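PDB 5XUW: lysozyme C from Equus asinus, which hydrolyses the beta-1,4 linkages between N-acetylmuramic acid and N-acetylglucosamine in bacterial peptidoglycan and binds one calcium ion per subunit. Local coordinates for residues F3-L8 with M31-S36; A9-A14 with D90-A95; F38-F43 with D86-D91; Y52-F57 with W63-N68. All coordinates share one frame; numbering follows the deposited sequence.

Interaction 1 of 4, residues F3-L8 with M31-S36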
loop_
_atom_site.group_PDB
_atom_site.type_symbol
_atom_site.label_atom_id
_atom_site.label_comp_id
_atom_site.label_asym_id
_atom_site.label_seq_id
_atom_site.Cartn_x
_atom_site.Cartn_y
_atom_site.Cartn_z
ATOM N N PHE A 3 1.827 -12.236 -2.155
ATOM C CA PHE A 3 1.068 -12.230 -3.407
ATOM C C PHE A 3 1.987 -12.416 -4.607
ATOM O O PHE A 3 3.121 -11.980 -4.575
ATOM C CB PHE A 3 0.349 -10.890 -3.610
ATOM C CG PHE A 3 -0.865 -10.702 -2.768
ATOM C CD1 PHE A 3 -0.763 -10.223 -1.469
ATOM C CD2 PHE A 3 -2.131 -10.961 -3.289
ATOM C CE1 PHE A 3 -1.905 -10.033 -0.696
ATOM C CE2 PHE A 3 -3.271 -10.764 -2.529
ATOM C CZ PHE A 3 -3.161 -10.304 -1.229
ATOM N N SER A 4 1.488 -13.048 -5.665
ATOM C CA SER A 4 2.092 -12.882 -6.984
ATOM C C SER A 4 1.586 -11.547 -7.501
ATOM O O SER A 4 0.518 -11.084 -7.097
ATOM C CB SER A 4 1.699 -13.990 -7.962
ATOM O OG SER A 4 0.359 -13.862 -8.406
ATOM N N LYS A 5 2.337 -10.943 -8.411
ATOM C CA LYS A 5 1.905 -9.685 -9.011
ATOM C C LYS A 5 0.481 -9.769 -9.554
ATOM O O LYS A 5 -0.343 -8.911 -9.270
ATOM C CB LYS A 5 2.867 -9.274 -10.124
ATOM C CG LYS A 5 2.421 -8.042 -10.893
ATOM C CD LYS A 5 3.569 -7.391 -11.641
ATOM C CE LYS A 5 4.071 -8.240 -12.783
ATOM N NZ LYS A 5 5.190 -7.547 -13.488
ATOM N N CYS A 6 0.185 -10.809 -10.330
ATOM C CA CYS A 6 -1.144 -10.927 -10.945
ATOM C C CYS A 6 -2.267 -11.250 -9.959
ATOM O O CYS A 6 -3.398 -10.774 -10.122
ATOM C CB CYS A 6 -1.122 -11.933 -12.090
ATOM S SG CYS A 6 -0.160 -11.321 -13.491
ATOM N N GLU A 7 -1.960 -12.053 -8.942
ATOM C CA GLU A 7 -2.894 -12.282 -7.854
ATOM C C GLU A 7 -3.304 -10.960 -7.206
ATOM O O GLU A 7 -4.498 -10.712 -6.980
ATOM C CB GLU A 7 -2.266 -13.176 -6.794
ATOM C CG GLU A 7 -3.219 -13.585 -5.687
ATOM C CD GLU A 7 -2.525 -14.381 -4.604
ATOM O OE1 GLU A 7 -1.279 -14.517 -4.651
ATOM O OE2 GLU A 7 -3.244 -14.855 -3.708
ATOM N N LEU A 8 -2.315 -10.123 -6.901
ATOM C CA LEU A 8 -2.603 -8.831 -6.278
ATOM C C LEU A 8 -3.419 -7.944 -7.209
ATOM O O LEU A 8 -4.394 -7.336 -6.783
ATOM C CB LEU A 8 -1.325 -8.123 -5.822
ATOM C CG LEU A 8 -1.556 -6.801 -5.074
ATOM C CD1 LEU A 8 -2.427 -7.000 -3.835
ATOM C CD2 LEU A 8 -0.234 -6.141 -4.699
ATOM N N MET A 31 3.232 0.088 -6.457
ATOM C CA MET A 31 3.519 0.607 -5.118
ATOM C C MET A 31 3.704 -0.566 -4.154
ATOM O O MET A 31 4.661 -0.584 -3.384
ATOM C CB MET A 31 2.415 1.566 -4.658
ATOM C CG MET A 31 2.535 2.079 -3.227
ATOM S SD MET A 31 1.712 1.054 -1.994
ATOM C CE MET A 31 -0.005 1.415 -2.365
ATOM N N ALA A 32 2.839 -1.572 -4.232
ATOM C CA ALA A 32 2.972 -2.721 -3.338
ATOM C C ALA A 32 4.278 -3.491 -3.571
ATOM O O ALA A 32 4.928 -3.905 -2.608
ATOM C CB ALA A 32 1.776 -3.642 -3.465
ATOM N N GLU A 33 4.675 -3.669 -4.835
ATOM C CA GLU A 33 5.903 -4.410 -5.129
ATOM C C GLU A 33 7.103 -3.736 -4.480
ATOM O O GLU A 33 7.925 -4.395 -3.849
ATOM C CB GLU A 33 6.174 -4.557 -6.634
ATOM C CG GLU A 33 7.335 -5.511 -6.896
ATOM C CD GLU A 33 7.585 -5.862 -8.352
ATOM O OE1 GLU A 33 6.815 -5.475 -9.249
ATOM O OE2 GLU A 33 8.604 -6.548 -8.591
ATOM N N TYR A 34 7.211 -2.425 -4.645
ATOM C CA TYR A 34 8.401 -1.728 -4.169
ATOM C C TYR A 34 8.350 -1.344 -2.687
ATOM O O TYR A 34 9.398 -1.195 -2.070
ATOM C CB TYR A 34 8.744 -0.569 -5.116
ATOM C CG TYR A 34 9.176 -1.131 -6.457
ATOM C CD1 TYR A 34 10.491 -1.571 -6.657
ATOM C CD2 TYR A 34 8.267 -1.312 -7.493
ATOM C CE1 TYR A 34 10.889 -2.132 -7.857
ATOM C CE2 TYR A 34 8.654 -1.890 -8.688
ATOM C CZ TYR A 34 9.978 -2.286 -8.868
ATOM O OH TYR A 34 10.364 -2.869 -10.049
ATOM N N GLU A 35 7.152 -1.237 -2.104
ATOM C CA GLU A 35 7.023 -0.970 -0.669
ATOM C C GLU A 35 7.288 -2.214 0.180
ATOM O O GLU A 35 7.994 -2.130 1.180
ATOM C CB GLU A 35 5.641 -0.394 -0.341
ATOM C CG GLU A 35 5.453 1.062 -0.772
ATOM C CD GLU A 35 6.304 2.054 0.004
ATOM O OE1 GLU A 35 6.799 1.711 1.098
ATOM O OE2 GLU A 35 6.481 3.186 -0.489
ATOM N N SER A 36 6.733 -3.353 -0.226
ATOM C CA SER A 36 6.732 -4.562 0.600
ATOM C C SER A 36 7.198 -5.859 -0.085
ATOM O O SER A 36 7.165 -6.918 0.553
ATOM C CB SER A 36 5.306 -4.786 1.101
ATOM O OG SER A 36 4.444 -5.132 0.021
HETATM O O HOH W 1 7.004 -7.343 -11.441
#
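The packing of helix 5-14 on helix 25-36, part of the helical domain of the C-type lysozyme fold, brings Leu8 against Ala32 on the buried side and Lys5 beside Glu33 toward the surface. A capping box starts helix 5-14: Glu7 N donates to Ser4 OG at 3.0 Å, and the return bond runs from Ser4 N to Glu7 OE1, met on the anti side of the carboxylate.

The two branches of Leu8 go different ways. With CG anti to the backbone N (chi1 -176°), CD2 is directed at the CB of Ala32, where the two carbons stand only 3.4 Å apart, tighter than an ordinary van der Waals contact. The other branch, CD1, lies over the centre of the Phe3 ring, 3.9 Å above its plane.

The polar half of the contact is indirect. Lys5 NZ and Glu33 OE1 remain 5.0 Å apart, and a water joins them, accepting from Lys5 NZ at 2.7 Å and donating to Glu33 OE1 at 2.9 Å. Tyr123 adds a second bridge: its hydroxyl bonds to Glu33 OE1, its carbonyl oxygen accepts from Lys5 NZ, and its ring makes a cation-pi contact with the lysine. With only a methyl on Ala32, the leucine branch can come close to helix 25-36, which probably helps the two helices to pack, while the opposite charges of Lys5 and Glu33 probably steady each other through shared partners, without a direct salt bridge.

Interaction 2 of 4, residues A9-A14 with D90-A95. With CA (calcium ion), chain C.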
loop_
_atom_site.group_PDB
_atom_site.type_symbol
_atom_site.label_atom_id
_atom_site.label_comp_id
_atom_site.label_asym_id
_atom_site.label_seq_id
_atom_site.Cartn_x
_atom_site.Cartn_y
_atom_site.Cartn_z
ATOM N N ALA A 9 -3.041 -7.905 -8.485
ATOM C CA ALA A 9 -3.765 -7.092 -9.478
ATOM C C ALA A 9 -5.263 -7.429 -9.512
ATOM O O ALA A 9 -6.123 -6.549 -9.472
ATOM C CB ALA A 9 -3.150 -7.283 -10.849
ATOM N N HIS A 10 -5.574 -8.718 -9.526
ATOM C CA HIS A 10 -6.971 -9.153 -9.558
ATOM C C HIS A 10 -7.740 -8.884 -8.260
ATOM O O HIS A 10 -8.906 -8.493 -8.308
ATOM C CB HIS A 10 -7.057 -10.607 -10.008
ATOM C CG HIS A 10 -6.902 -10.739 -11.484
ATOM N ND1 HIS A 10 -7.960 -10.571 -12.347
ATOM C CD2 HIS A 10 -5.805 -10.900 -12.256
ATOM C CE1 HIS A 10 -7.531 -10.682 -13.588
ATOM N NE2 HIS A 10 -6.225 -10.886 -13.563
ATOM N N LYS A 11 -7.080 -9.065 -7.122
ATOM C CA LYS A 11 -7.648 -8.696 -5.823
ATOM C C LYS A 11 -7.977 -7.196 -5.775
ATOM O O LYS A 11 -9.098 -6.805 -5.452
ATOM C CB LYS A 11 -6.667 -9.072 -4.715
ATOM C CG LYS A 11 -7.073 -8.682 -3.301
ATOM C CD LYS A 11 -8.437 -9.212 -2.898
ATOM C CE LYS A 11 -8.727 -8.886 -1.438
ATOM N NZ LYS A 11 -10.085 -9.324 -1.011
ATOM N N LEU A 12 -6.993 -6.366 -6.103
ATOM C CA LEU A 12 -7.190 -4.917 -6.111
ATOM C C LEU A 12 -8.267 -4.497 -7.108
ATOM O O LEU A 12 -9.079 -3.617 -6.808
ATOM C CB LEU A 12 -5.871 -4.190 -6.379
ATOM C CG LEU A 12 -4.744 -4.381 -5.353
ATOM C CD1 LEU A 12 -3.610 -3.416 -5.649
ATOM C CD2 LEU A 12 -5.194 -4.229 -3.905
ATOM N N LYS A 13 -8.299 -5.135 -8.274
ATOM C CA LYS A 13 -9.366 -4.877 -9.253
ATOM C C LYS A 13 -10.748 -5.156 -8.656
ATOM O O LYS A 13 -11.684 -4.370 -8.842
ATOM C CB LYS A 13 -9.176 -5.714 -10.523
ATOM C CG LYS A 13 -10.234 -5.443 -11.596
ATOM C CD LYS A 13 -9.901 -6.083 -12.932
ATOM C CE LYS A 13 -11.073 -6.005 -13.908
ATOM N NZ LYS A 13 -11.545 -4.606 -14.115
ATOM N N ALA A 14 -10.862 -6.268 -7.942
ATOM C CA ALA A 14 -12.132 -6.662 -7.321
ATOM C C ALA A 14 -12.570 -5.696 -6.221
ATOM O O ALA A 14 -13.770 -5.552 -5.967
ATOM C CB ALA A 14 -12.032 -8.075 -6.769
ATOM N N ASP A 90 -8.856 -4.448 4.760
ATOM C CA ASP A 90 -8.693 -3.282 5.633
ATOM C C ASP A 90 -7.452 -2.467 5.254
ATOM O O ASP A 90 -7.467 -1.223 5.337
ATOM C CB ASP A 90 -8.756 -3.626 7.133
ATOM C CG ASP A 90 -7.829 -4.752 7.545
ATOM O OD1 ASP A 90 -6.928 -5.130 6.767
ATOM O OD2 ASP A 90 -8.017 -5.281 8.672
ATOM N N ASP A 91 -6.408 -3.144 4.784
ATOM C CA ASP A 91 -5.233 -2.445 4.197
ATOM C C ASP A 91 -5.650 -1.586 3.007
ATOM O O ASP A 91 -5.213 -0.425 2.866
ATOM C CB ASP A 91 -4.145 -3.416 3.723
ATOM C CG ASP A 91 -3.658 -4.348 4.809
ATOM O OD1 ASP A 91 -4.468 -5.160 5.288
ATOM O OD2 ASP A 91 -2.457 -4.299 5.151
ATOM N N ILE A 92 -6.502 -2.153 2.155
ATOM C CA ILE A 92 -6.989 -1.447 0.960
ATOM C C ILE A 92 -7.846 -0.241 1.349
ATOM O O ILE A 92 -7.685 0.852 0.802
ATOM C CB ILE A 92 -7.792 -2.390 0.039
ATOM C CG1 ILE A 92 -6.846 -3.378 -0.658
ATOM C CG2 ILE A 92 -8.610 -1.613 -0.991
ATOM C CD1 ILE A 92 -7.540 -4.578 -1.256
ATOM N N SER A 93 -8.779 -0.445 2.263
ATOM C CA SER A 93 -9.604 0.670 2.725
ATOM C C SER A 93 -8.748 1.802 3.288
ATOM O O SER A 93 -9.043 2.966 3.034
ATOM C CB SER A 93 -10.637 0.215 3.745
ATOM O OG SER A 93 -10.013 -0.470 4.795
ATOM N N CYS A 94 -7.677 1.463 4.010
ATOM C CA CYS A 94 -6.768 2.468 4.549
ATOM C C CYS A 94 -5.958 3.166 3.452
ATOM O O CYS A 94 -5.808 4.396 3.469
ATOM C CB CYS A 94 -5.842 1.856 5.602
ATOM S SG CYS A 94 -4.746 3.035 6.427
ATOM N N ALA A 95 -5.447 2.398 2.492
ATOM C CA ALA A 95 -4.701 2.993 1.369
ATOM C C ALA A 95 -5.579 3.963 0.548
ATOM O O ALA A 95 -5.100 5.007 0.076
ATOM C CB ALA A 95 -4.119 1.907 0.482
HETATM CA CA CA C . -5.213 -6.866 6.899
HETATM O O HOH W 2 -7.183 -7.771 7.836
HETATM O O HOH W 3 -3.015 -7.440 6.093
#
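Leu12 and Ile92 meet through aliphatic branches alone, with no flat group between them; the flat groups lie to one side, in the carboxylates of Asp90 and Asp91. Each presents a single oxygen to the calcium ion, Asp90 OD1 at 2.4 Å and Asp91 OD1 at 2.5 Å. The second oxygen of Asp90, OD2, takes a weak bond from one of the two metal-bound waters. These two OD1 atoms stand 2.9 Å from each other, a closeness that the shared cation probably makes tolerable.

The next residue, Ile92, points at helix 5-14. Its CD1 meets Leu12 CD2 at 3.6 Å, and Ile92 CG1 touches the same methyl. In Leu12, chi1 of -62° and an extended chi2 (-171°) together carry CD2 across to the isoleucine, although the CB itself does not aim there. The contact joins the first helix of the C-type lysozyme fold to helix 89-100, whose first turn supplies the two aspartates of the calcium site; Lys82 O, Asp85 OD1 and Asn87 O complete the seven ligands. Leu12 also packs on Leu25, Trp28 and Val29 of helix 25-36, so it is shared by three helices.

Lys11 runs past at the margin, its CE 4.5 Å from Ile92 CD1, and its NZ forms a salt bridge with Asp89. Within helix 89-100, Asp90 O accepts from both Ser93 OG, at 2.7 Å, and Cys94 N, the two donors arriving from the same face of the carbonyl.

Interaction 3 of 4, residues F38-F43 with D86-D91. With CA (calcium ion), chain C.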
loop_
_atom_site.group_PDB
_atom_site.type_symbol
_atom_site.label_atom_id
_atom_site.label_comp_id
_atom_site.label_asym_id
_atom_site.label_seq_id
_atom_site.Cartn_x
_atom_site.Cartn_y
_atom_site.Cartn_z
ATOM N N PHE A 38 5.407 -7.431 -2.135
ATOM C CA PHE A 38 4.143 -8.192 -2.116
ATOM C C PHE A 38 3.859 -8.991 -0.834
ATOM O O PHE A 38 2.970 -9.839 -0.841
ATOM C CB PHE A 38 4.031 -9.139 -3.320
ATOM C CG PHE A 38 4.058 -8.450 -4.661
ATOM C CD1 PHE A 38 3.249 -7.343 -4.914
ATOM C CD2 PHE A 38 4.877 -8.923 -5.676
ATOM C CE1 PHE A 38 3.267 -6.717 -6.147
ATOM C CE2 PHE A 38 4.893 -8.298 -6.922
ATOM C CZ PHE A 38 4.076 -7.207 -7.157
ATOM N N ASN A 39 4.570 -8.678 0.248
ATOM C CA ASN A 39 4.504 -9.430 1.497
ATOM C C ASN A 39 3.637 -8.693 2.518
ATOM O O ASN A 39 3.980 -7.595 2.962
ATOM C CB ASN A 39 5.913 -9.623 2.048
ATOM C CG ASN A 39 5.972 -10.621 3.201
ATOM O OD1 ASN A 39 4.961 -10.987 3.792
ATOM N ND2 ASN A 39 7.177 -11.077 3.511
ATOM N N THR A 40 2.525 -9.320 2.901
ATOM C CA THR A 40 1.600 -8.730 3.872
ATOM C C THR A 40 2.218 -8.579 5.254
ATOM O O THR A 40 1.719 -7.812 6.054
ATOM C CB THR A 40 0.304 -9.553 4.036
ATOM O OG1 THR A 40 0.631 -10.875 4.476
ATOM C CG2 THR A 40 -0.465 -9.623 2.738
ATOM N N ARG A 41 3.291 -9.311 5.537
ATOM C CA ARG A 41 3.993 -9.196 6.819
ATOM C C ARG A 41 5.184 -8.235 6.808
ATOM O O ARG A 41 5.958 -8.196 7.767
ATOM C CB ARG A 41 4.452 -10.569 7.266
ATOM C CG ARG A 41 3.307 -11.543 7.371
ATOM C CD ARG A 41 3.709 -12.771 8.149
ATOM N NE ARG A 41 2.583 -13.686 8.271
ATOM C CZ ARG A 41 2.565 -14.777 9.036
ATOM N NH1 ARG A 41 3.618 -15.114 9.777
ATOM N NH2 ARG A 41 1.468 -15.529 9.068
ATOM N N ALA A 42 5.333 -7.455 5.736
ATOM C CA ALA A 42 6.424 -6.492 5.634
ATOM C C ALA A 42 6.360 -5.514 6.798
ATOM O O ALA A 42 5.281 -5.111 7.224
ATOM C CB ALA A 42 6.361 -5.754 4.310
ATOM N N PHE A 43 7.525 -5.183 7.339
ATOM C CA PHE A 43 7.601 -4.314 8.499
ATOM C C PHE A 43 8.916 -3.555 8.494
ATOM O O PHE A 43 9.980 -4.166 8.423
ATOM C CB PHE A 43 7.451 -5.121 9.795
ATOM C CG PHE A 43 7.601 -4.286 11.037
ATOM C CD1 PHE A 43 6.564 -3.470 11.466
ATOM C CD2 PHE A 43 8.795 -4.284 11.753
ATOM C CE1 PHE A 43 6.702 -2.678 12.601
ATOM C CE2 PHE A 43 8.939 -3.498 12.889
ATOM C CZ PHE A 43 7.894 -2.693 13.309
ATOM N N ASP A 86 -3.285 -12.037 6.567
ATOM C CA ASP A 86 -3.314 -12.427 5.153
ATOM C C ASP A 86 -4.312 -11.609 4.343
ATOM O O ASP A 86 -4.103 -11.421 3.144
ATOM C CB ASP A 86 -3.645 -13.914 4.987
ATOM C CG ASP A 86 -2.494 -14.825 5.361
ATOM O OD1 ASP A 86 -1.441 -14.337 5.817
ATOM O OD2 ASP A 86 -2.637 -16.049 5.166
ATOM N N ASN A 87 -5.401 -11.165 4.977
ATOM C CA ASN A 87 -6.468 -10.492 4.255
ATOM C C ASN A 87 -6.171 -9.003 4.185
ATOM O O ASN A 87 -5.847 -8.410 5.196
ATOM C CB ASN A 87 -7.812 -10.739 4.919
ATOM C CG ASN A 87 -8.962 -10.325 4.028
ATOM O OD1 ASN A 87 -9.379 -11.072 3.137
ATOM N ND2 ASN A 87 -9.463 -9.134 4.242
ATOM N N ILE A 88 -6.292 -8.405 3.001
ATOM C CA ILE A 88 -5.860 -7.010 2.801
ATOM C C ILE A 88 -7.011 -6.028 2.575
ATOM O O ILE A 88 -6.778 -4.888 2.194
ATOM C CB ILE A 88 -4.820 -6.876 1.658
ATOM C CG1 ILE A 88 -5.398 -7.275 0.296
ATOM C CG2 ILE A 88 -3.583 -7.695 1.978
ATOM C CD1 ILE A 88 -4.567 -6.792 -0.879
ATOM N N ASP A 89 -8.246 -6.452 2.807
ATOM C CA ASP A 89 -9.384 -5.553 2.649
ATOM C C ASP A 89 -9.261 -4.293 3.496
ATOM O O ASP A 89 -9.525 -3.195 2.997
ATOM C CB ASP A 89 -10.708 -6.260 2.948
ATOM C CG ASP A 89 -11.082 -7.284 1.884
ATOM O OD1 ASP A 89 -10.399 -7.362 0.842
ATOM O OD2 ASP A 89 -12.059 -8.034 2.100
ATOM N N ASP A 90 -8.856 -4.448 4.760
ATOM C CA ASP A 90 -8.693 -3.282 5.633
ATOM C C ASP A 90 -7.452 -2.467 5.254
ATOM O O ASP A 90 -7.467 -1.223 5.337
ATOM C CB ASP A 90 -8.756 -3.626 7.133
ATOM C CG ASP A 90 -7.829 -4.752 7.545
ATOM O OD1 ASP A 90 -6.928 -5.130 6.767
ATOM O OD2 ASP A 90 -8.017 -5.281 8.672
ATOM N N ASP A 91 -6.408 -3.144 4.784
ATOM C CA ASP A 91 -5.233 -2.445 4.197
ATOM C C ASP A 91 -5.650 -1.586 3.007
ATOM O O ASP A 91 -5.213 -0.425 2.866
ATOM C CB ASP A 91 -4.145 -3.416 3.723
ATOM C CG ASP A 91 -3.658 -4.348 4.809
ATOM O OD1 ASP A 91 -4.468 -5.160 5.288
ATOM O OD2 ASP A 91 -2.457 -4.299 5.151
HETATM CA CA CA C . -5.213 -6.866 6.899
HETATM O O HOH W 4 0.239 -12.383 6.886
HETATM O O HOH W 2 -7.183 -7.771 7.836
HETATM O O HOH W 3 -3.015 -7.440 6.093
#
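The calcium-binding loop that leads into helix 89-100 is flanked by the type I turn Asn39-Ala42, with Thr40 set against Ile88 and Asp86. Thr40 CG2 meets Ile88 CG2 at 3.7 Å, the two side chains crossing at about a right angle, and the same threonine methyl lies 4.1 Å from Asp86 O. A chi1 of 60° puts Thr40 OG1 between the backbone N and the carbonyl carbon, leaving CG2 for the apolar contact and the hydroxyl for polar partners, among them Lys1 N.

One water gathers the outer side chains. It bonds to Thr40 OG1, accepts from Arg41 NE at 3.0 Å in the plane of the guanidinium, and donates to Asp86 OD1 at 2.8 Å. Arg41 NH2 and Asp86 OD1 are 4.5 Å apart, beyond a salt bridge. The turn is braced by an Asx turn, in which Arg41 N reaches Asn39 OD1 at 2.9 Å from above the carbonyl plane.

Right after Asp86, Asn87 gives its backbone oxygen to the calcium at 2.4 Å. The methyl contact and the three-way water together probably hold the turn beside the metal loop, and the arginine probably offsets part of the negative charge that Asp86 adds there.

Interaction 4 of 4, residues Y52-F57 with W63-N68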
loop_
_atom_site.group_PDB
_atom_site.type_symbol
_atom_site.label_atom_id
_atom_site.label_comp_id
_atom_site.label_asym_id
_atom_site.label_seq_id
_atom_site.Cartn_x
_atom_site.Cartn_y
_atom_site.Cartn_z
ATOM N N TYR A 52 6.924 3.596 12.371
ATOM C CA TYR A 52 7.047 2.240 11.825
ATOM C C TYR A 52 6.015 2.015 10.736
ATOM O O TYR A 52 4.888 2.480 10.865
ATOM C CB TYR A 52 6.807 1.201 12.920
ATOM C CG TYR A 52 7.708 1.342 14.114
ATOM N N ASP A 53 6.396 1.275 9.690
ATOM C CA ASP A 53 5.518 0.987 8.551
ATOM C C ASP A 53 5.106 -0.481 8.523
ATOM O O ASP A 53 5.940 -1.365 8.687
ATOM C CB ASP A 53 6.213 1.332 7.228
ATOM C CG ASP A 53 6.598 2.799 7.125
ATOM O OD1 ASP A 53 5.872 3.663 7.631
ATOM O OD2 ASP A 53 7.641 3.097 6.510
ATOM N N TYR A 54 3.821 -0.724 8.277
ATOM C CA TYR A 54 3.223 -2.049 8.398
ATOM C C TYR A 54 2.590 -2.531 7.111
ATOM O O TYR A 54 1.780 -1.826 6.513
ATOM C CB TYR A 54 2.106 -2.014 9.424
ATOM C CG TYR A 54 2.544 -1.957 10.864
ATOM C CD1 TYR A 54 2.838 -0.739 11.480
ATOM C CD2 TYR A 54 2.599 -3.119 11.636
ATOM C CE1 TYR A 54 3.210 -0.683 12.822
ATOM C CE2 TYR A 54 2.972 -3.077 12.977
ATOM C CZ TYR A 54 3.275 -1.859 13.564
ATOM O OH TYR A 54 3.636 -1.821 14.894
ATOM N N GLY A 55 2.943 -3.753 6.721
ATOM C CA GLY A 55 2.164 -4.514 5.767
ATOM C C GLY A 55 2.473 -4.258 4.313
ATOM O O GLY A 55 3.481 -3.627 3.976
ATOM N N LEU A 56 1.578 -4.764 3.471
ATOM C CA LEU A 56 1.702 -4.718 2.008
ATOM C C LEU A 56 1.899 -3.307 1.460
ATOM O O LEU A 56 2.654 -3.113 0.501
ATOM C CB LEU A 56 0.446 -5.329 1.382
ATOM C CG LEU A 56 0.380 -5.542 -0.131
ATOM C CD1 LEU A 56 1.400 -6.577 -0.569
ATOM C CD2 LEU A 56 -1.008 -5.994 -0.531
ATOM N N PHE A 57 1.188 -2.341 2.055
ATOM C CA PHE A 57 1.278 -0.940 1.659
ATOM C C PHE A 57 2.083 -0.076 2.631
ATOM O O PHE A 57 2.059 1.148 2.520
ATOM C CB PHE A 57 -0.117 -0.345 1.493
ATOM C CG PHE A 57 -1.024 -1.134 0.586
ATOM C CD1 PHE A 57 -0.597 -1.553 -0.674
ATOM C CD2 PHE A 57 -2.335 -1.416 0.975
ATOM C CE1 PHE A 57 -1.442 -2.265 -1.508
ATOM C CE2 PHE A 57 -3.187 -2.118 0.132
ATOM C CZ PHE A 57 -2.742 -2.536 -1.113
ATOM N N TRP A 63 0.332 8.384 11.459
ATOM C CA TRP A 63 -0.863 8.999 10.887
ATOM C C TRP A 63 -2.020 8.058 10.621
ATOM O O TRP A 63 -3.167 8.500 10.652
ATOM C CB TRP A 63 -0.506 9.737 9.590
ATOM C CG TRP A 63 0.237 11.044 9.806
ATOM C CD1 TRP A 63 0.159 11.873 10.895
ATOM C CD2 TRP A 63 1.139 11.672 8.893
ATOM N NE1 TRP A 63 0.973 12.963 10.720
ATOM C CE2 TRP A 63 1.583 12.870 9.498
ATOM C CE3 TRP A 63 1.620 11.338 7.620
ATOM C CZ2 TRP A 63 2.485 13.740 8.875
ATOM C CZ3 TRP A 63 2.523 12.202 6.995
ATOM C CH2 TRP A 63 2.946 13.390 7.628
ATOM N N TRP A 64 -1.739 6.779 10.364
ATOM C CA TRP A 64 -2.726 5.906 9.745
ATOM C C TRP A 64 -3.257 4.807 10.648
ATOM O O TRP A 64 -4.458 4.605 10.704
ATOM C CB TRP A 64 -2.157 5.329 8.444
ATOM C CG TRP A 64 -1.706 6.418 7.528
ATOM C CD1 TRP A 64 -0.430 6.668 7.116
ATOM C CD2 TRP A 64 -2.519 7.438 6.953
ATOM N NE1 TRP A 64 -0.398 7.769 6.301
ATOM C CE2 TRP A 64 -1.668 8.269 6.187
ATOM C CE3 TRP A 64 -3.886 7.731 6.999
ATOM C CZ2 TRP A 64 -2.142 9.373 5.473
ATOM C CZ3 TRP A 64 -4.361 8.833 6.291
ATOM C CH2 TRP A 64 -3.487 9.640 5.534
ATOM N N CYS A 65 -2.374 4.093 11.328
ATOM C CA CYS A 65 -2.788 3.028 12.257
ATOM C C CYS A 65 -2.191 3.278 13.625
ATOM O O CYS A 65 -1.288 4.110 13.786
ATOM C CB CYS A 65 -2.378 1.641 11.737
ATOM S SG CYS A 65 -0.600 1.330 11.621
ATOM N N LYS A 66 -2.694 2.545 14.613
ATOM C CA LYS A 66 -2.177 2.657 15.973
ATOM C C LYS A 66 -1.614 1.338 16.500
ATOM O O LYS A 66 -2.235 0.285 16.397
ATOM C CB LYS A 66 -3.224 3.237 16.926
ATOM C CG LYS A 66 -4.476 2.406 17.128
ATOM C CD LYS A 66 -5.116 2.691 18.480
ATOM C CE LYS A 66 -6.478 2.028 18.560
ATOM N NZ LYS A 66 -6.935 1.787 19.955
ATOM N N ASP A 67 -0.387 1.409 16.987
ATOM C CA ASP A 67 0.159 0.397 17.868
ATOM C C ASP A 67 0.338 1.162 19.175
ATOM O O ASP A 67 0.235 2.393 19.187
ATOM C CB ASP A 67 1.455 -0.225 17.313
ATOM C CG ASP A 67 2.550 0.801 17.009
ATOM O OD1 ASP A 67 2.712 1.785 17.759
ATOM O OD2 ASP A 67 3.278 0.598 16.016
ATOM N N ASN A 68 0.585 0.472 20.273
ATOM C CA ASN A 68 0.640 1.165 21.565
ATOM C C ASN A 68 2.085 1.433 22.029
ATOM O O ASN A 68 2.380 1.377 23.224
ATOM C CB ASN A 68 -0.204 0.403 22.598
ATOM C CG ASN A 68 -1.673 0.303 22.192
ATOM O OD1 ASN A 68 -2.197 -0.791 21.986
ATOM N ND2 ASN A 68 -2.336 1.448 22.059
#
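Tyr54 sends its CB toward segment 63-68, and with CG anti to the carbonyl carbon (chi1 -75°) the ring runs out past Cys65 to Asp67. Along one side, CD1 comes within 4.0 Å of Cys65 SG. The sulfur approaches the ring obliquely, 4.8 Å from the centroid of Tyr54, in a sulfur-aromatic contact; it is half of the disulfide to Cys80. Further out, CE1 lies 3.4 Å from Asp67 OD2, which sits at the ring edge near its plane. At the tip, Tyr54 OH donates to Asp67 OD2 at 2.7 Å, meeting the anti side of a carboxylate whose plane is turned 58° from the ring.

Phe43 of the neighbouring strand packs edge-to-face with the tyrosine. Tyr54 belongs to strand 53-54, the middle strand of the small antiparallel sheet between 43-44 and 59-60; from there it ties the sheet to the long loop leading toward helix 89-100, while Phe57, further along its segment, packs on helices 5-14, 25-36 and 89-100.

In the fold
From the N terminus, helix 5-14 serves two contacts: interaction 1 closes a short loop back onto helix 25-36, and interaction 2 a much longer one onto helix 89-100, so the two cross along the chain. Interaction 3 opens only after interaction 1 has closed, and runs from the turn after helix 25-36 to the calcium loop, ending on the same stretch as interaction 2. Interaction 4 is the most local, lying wholly within the spans of interactions 2 and 3. Together they join the helices, the calcium loop and the segments flanking the sheet: Leu8 touches Ile88, helix to calcium loop; Ser36 reaches Leu56, Phe57 packs on Asp91, and Ala42 O meets Gly55 N.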